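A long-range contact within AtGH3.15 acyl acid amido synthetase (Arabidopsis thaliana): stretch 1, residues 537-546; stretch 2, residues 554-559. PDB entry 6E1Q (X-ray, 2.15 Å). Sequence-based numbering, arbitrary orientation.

Stretch 1 537-546: AFDELMNFFL
Stretch 2 (554-559) QYKTPR

Residues 537-546 form a helix, with backbone hydrogen bonds from Leu541 N to Ala537 O (3.0 Å) through Leu546 N to Met542 O (2.9 Å); residues 554-559 lack regular structure and pack along it, burying 340 Å² in all. The two stretches run in roughly opposite directions, Tyr555 reaching Leu546 and Thr557 reaching Phe538; the closest CA atoms are those of Met542 and Thr557, 7.1 Å apart. No direct hydrogen bond joins them. Phe538, Leu541, Met542 and Thr557 are buried.

Gln554 (phi/psi -103/5; chi1 m, chi2 t, chi3 -53°) stays clear of the helix. Tyr555 (-69/133; chi1 t, chi2 88°) points its CA-to-CB bond toward the helix and supplies the largest contact area, its ring packing on apolar side chains while its OH reaches water. Met542 (chi1 t, chi2 t, chi3 92°) covers one face: CG lies 3.9 Å from the Tyr555 ring centroid in a CH-pi contact, and Met542 SD, flexible and polarizable, lies 3.5 Å from Tyr555 CD2. Phe545 CD2 (chi1 m, chi2 -63°) lies at the ring edge, 3.8 Å from Tyr555 CE1; Leu546 CD2 (chi1 m, chi2 t) is 4.3 Å from Tyr555 CD1.

Tyr555 OH lies 3.4 Å from Met542 CA and 2.7 Å from the oxygen of water 1. The water oxygen lies 2.7 Å from Phe538 O and 3.0 Å from Thr557 OG1, donating to both.

Lys556 (-130/145; chi1 -34°, chi2 t, chi3 t, chi4 -125°) directs its CA-to-CB bond away and makes no contact. Thr557 (-60/116; chi1 m) offers hydroxyl and methyl: CG2 packs 3.7 Å from Phe538 CD1 (chi1 m, chi2 -85°). Pro558 (-66/140; C-gamma endo) points toward the helix, CG 4.0 Å from Phe545 CE2 and CD 4.5 Å from Leu541 CD2 (chi1 t, chi2 p). Arg559 (-84/-10; chi1 m, chi2 m, chi3 t, chi4 -178°) points its CA-to-CB bond away; its side-chain end comes nearer without contact, its guanidinium hydrogen-bonded elsewhere in the structure.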

# COMPACT_ATOMS: atom_id res chain seq x y z
N ALA A 537 11.46 10.30 15.39
CA ALA A 537 12.33 9.13 15.26
C ALA A 537 12.04 8.37 13.97
O ALA A 537 12.96 7.86 13.33
CB ALA A 537 12.14 8.20 16.45
N PHE A 538 10.77 8.25 13.60
CA PHE A 538 10.43 7.39 12.48
C PHE A 538 10.57 8.11 11.14
O PHE A 538 10.69 7.45 10.11
CB PHE A 538 9.03 6.82 12.68
CG PHE A 538 9.02 5.64 13.59
CD1 PHE A 538 9.28 4.37 13.10
CD2 PHE A 538 8.82 5.80 14.96
CE1 PHE A 538 9.32 3.26 13.95
CE2 PHE A 538 8.85 4.70 15.83
CZ PHE A 538 9.10 3.43 15.31
N ASP A 539 10.59 9.45 11.14
CA ASP A 539 11.05 10.19 9.96
C ASP A 539 12.56 10.08 9.78
O ASP A 539 13.04 9.96 8.65
CB ASP A 539 10.65 11.65 10.05
CG ASP A 539 9.19 11.85 9.88
OD1 ASP A 539 8.52 10.85 9.52
OD2 ASP A 539 8.72 12.98 10.08
N GLU A 540 13.33 10.11 10.88
CA GLU A 540 14.76 9.87 10.76
C GLU A 540 15.02 8.47 10.21
O GLU A 540 15.89 8.28 9.35
CB GLU A 540 15.46 10.05 12.11
CG GLU A 540 16.99 9.76 12.05
CD GLU A 540 17.72 10.01 13.39
OE1 GLU A 540 17.08 10.46 14.35
OE2 GLU A 540 18.95 9.76 13.48
N LEU A 541 14.28 7.48 10.71
CA LEU A 541 14.42 6.12 10.20
C LEU A 541 14.13 6.10 8.71
O LEU A 541 14.90 5.53 7.92
CB LEU A 541 13.47 5.18 10.95
CG LEU A 541 13.56 3.70 10.55
CD1 LEU A 541 14.94 3.13 10.92
CD2 LEU A 541 12.46 2.88 11.19
N MET A 542 13.03 6.73 8.31
CA MET A 542 12.65 6.75 6.91
C MET A 542 13.72 7.39 6.04
O MET A 542 14.08 6.85 4.98
CB MET A 542 11.32 7.49 6.75
CG MET A 542 11.08 7.99 5.34
SD MET A 542 9.36 8.31 5.00
CE MET A 542 9.50 10.01 5.47
N ASN A 543 14.25 8.54 6.47
CA ASN A 543 15.25 9.24 5.66
C ASN A 543 16.53 8.41 5.54
O ASN A 543 17.25 8.51 4.54
CB ASN A 543 15.55 10.61 6.26
CG ASN A 543 14.40 11.59 6.06
OD1 ASN A 543 13.64 11.48 5.10
ND2 ASN A 543 14.29 12.56 6.95
N PHE A 544 16.80 7.59 6.55
CA PHE A 544 17.93 6.68 6.48
C PHE A 544 17.76 5.70 5.32
O PHE A 544 18.68 5.52 4.51
CB PHE A 544 18.07 5.93 7.81
CG PHE A 544 19.06 4.82 7.76
CD1 PHE A 544 20.41 5.07 7.84
CD2 PHE A 544 18.62 3.51 7.62
CE1 PHE A 544 21.33 4.04 7.78
CE2 PHE A 544 19.53 2.46 7.55
CZ PHE A 544 20.88 2.73 7.64
N PHE A 545 16.58 5.08 5.21
CA PHE A 545 16.36 4.13 4.12
C PHE A 545 16.30 4.84 2.76
O PHE A 545 16.81 4.31 1.76
CB PHE A 545 15.08 3.32 4.38
CG PHE A 545 15.22 2.34 5.52
CD1 PHE A 545 16.14 1.29 5.45
CD2 PHE A 545 14.45 2.48 6.66
CE1 PHE A 545 16.27 0.39 6.51
CE2 PHE A 545 14.58 1.58 7.73
CZ PHE A 545 15.49 0.54 7.65
N LEU A 546 15.71 6.04 2.71
CA LEU A 546 15.61 6.78 1.45
C LEU A 546 16.99 7.11 0.90
O LEU A 546 17.25 6.99 -0.31
CB LEU A 546 14.82 8.07 1.66
CG LEU A 546 13.35 7.97 2.09
CD1 LEU A 546 12.73 9.36 2.02
CD2 LEU A 546 12.61 6.99 1.21
N GLN A 554 6.94 4.28 -2.31
CA GLN A 554 6.64 2.94 -1.86
C GLN A 554 7.10 2.70 -0.44
O GLN A 554 6.98 1.58 0.06
CB GLN A 554 7.25 1.92 -2.82
CG GLN A 554 6.53 1.84 -4.18
CD GLN A 554 7.35 1.13 -5.27
OE1 GLN A 554 8.51 1.48 -5.53
NE2 GLN A 554 6.74 0.15 -5.92
N TYR A 555 7.62 3.73 0.24
CA TYR A 555 8.17 3.51 1.57
C TYR A 555 7.06 3.18 2.57
O TYR A 555 6.03 3.86 2.62
CB TYR A 555 8.95 4.72 2.06
CG TYR A 555 9.50 4.50 3.45
CD1 TYR A 555 10.76 3.91 3.64
CD2 TYR A 555 8.77 4.85 4.58
CE1 TYR A 555 11.27 3.68 4.92
CE2 TYR A 555 9.27 4.63 5.86
CZ TYR A 555 10.52 4.04 6.03
OH TYR A 555 11.03 3.81 7.30
N LYS A 556 7.29 2.14 3.37
CA LYS A 556 6.47 1.84 4.53
C LYS A 556 7.39 1.63 5.72
O LYS A 556 8.49 1.08 5.57
CB LYS A 556 5.62 0.57 4.35
CG LYS A 556 5.11 0.32 2.94
CD LYS A 556 4.36 -1.01 2.89
CE LYS A 556 4.36 -1.60 1.50
NZ LYS A 556 2.99 -1.90 1.02
N THR A 557 6.95 2.05 6.89
CA THR A 557 7.73 1.75 8.08
C THR A 557 7.87 0.24 8.24
O THR A 557 6.85 -0.46 8.38
CB THR A 557 7.08 2.35 9.32
OG1 THR A 557 6.97 3.78 9.15
CG2 THR A 557 7.94 2.06 10.54
N PRO A 558 9.07 -0.32 8.17
CA PRO A 558 9.22 -1.76 8.41
C PRO A 558 8.88 -2.06 9.86
O PRO A 558 9.23 -1.30 10.76
CB PRO A 558 10.70 -2.02 8.11
CG PRO A 558 11.36 -0.72 8.48
CD PRO A 558 10.37 0.38 8.12
N ARG A 559 8.19 -3.17 10.08
CA ARG A 559 7.76 -3.49 11.44
C ARG A 559 8.83 -4.19 12.27
O ARG A 559 8.64 -4.37 13.47
CB ARG A 559 6.49 -4.33 11.39
CG ARG A 559 5.33 -3.60 10.78
CD ARG A 559 5.22 -2.17 11.30
NE ARG A 559 3.96 -1.55 10.91
CZ ARG A 559 3.62 -0.29 11.19
NH1 ARG A 559 4.45 0.50 11.86
NH2 ARG A 559 2.44 0.16 10.81
O HOH W 1 9.72 5.05 9.34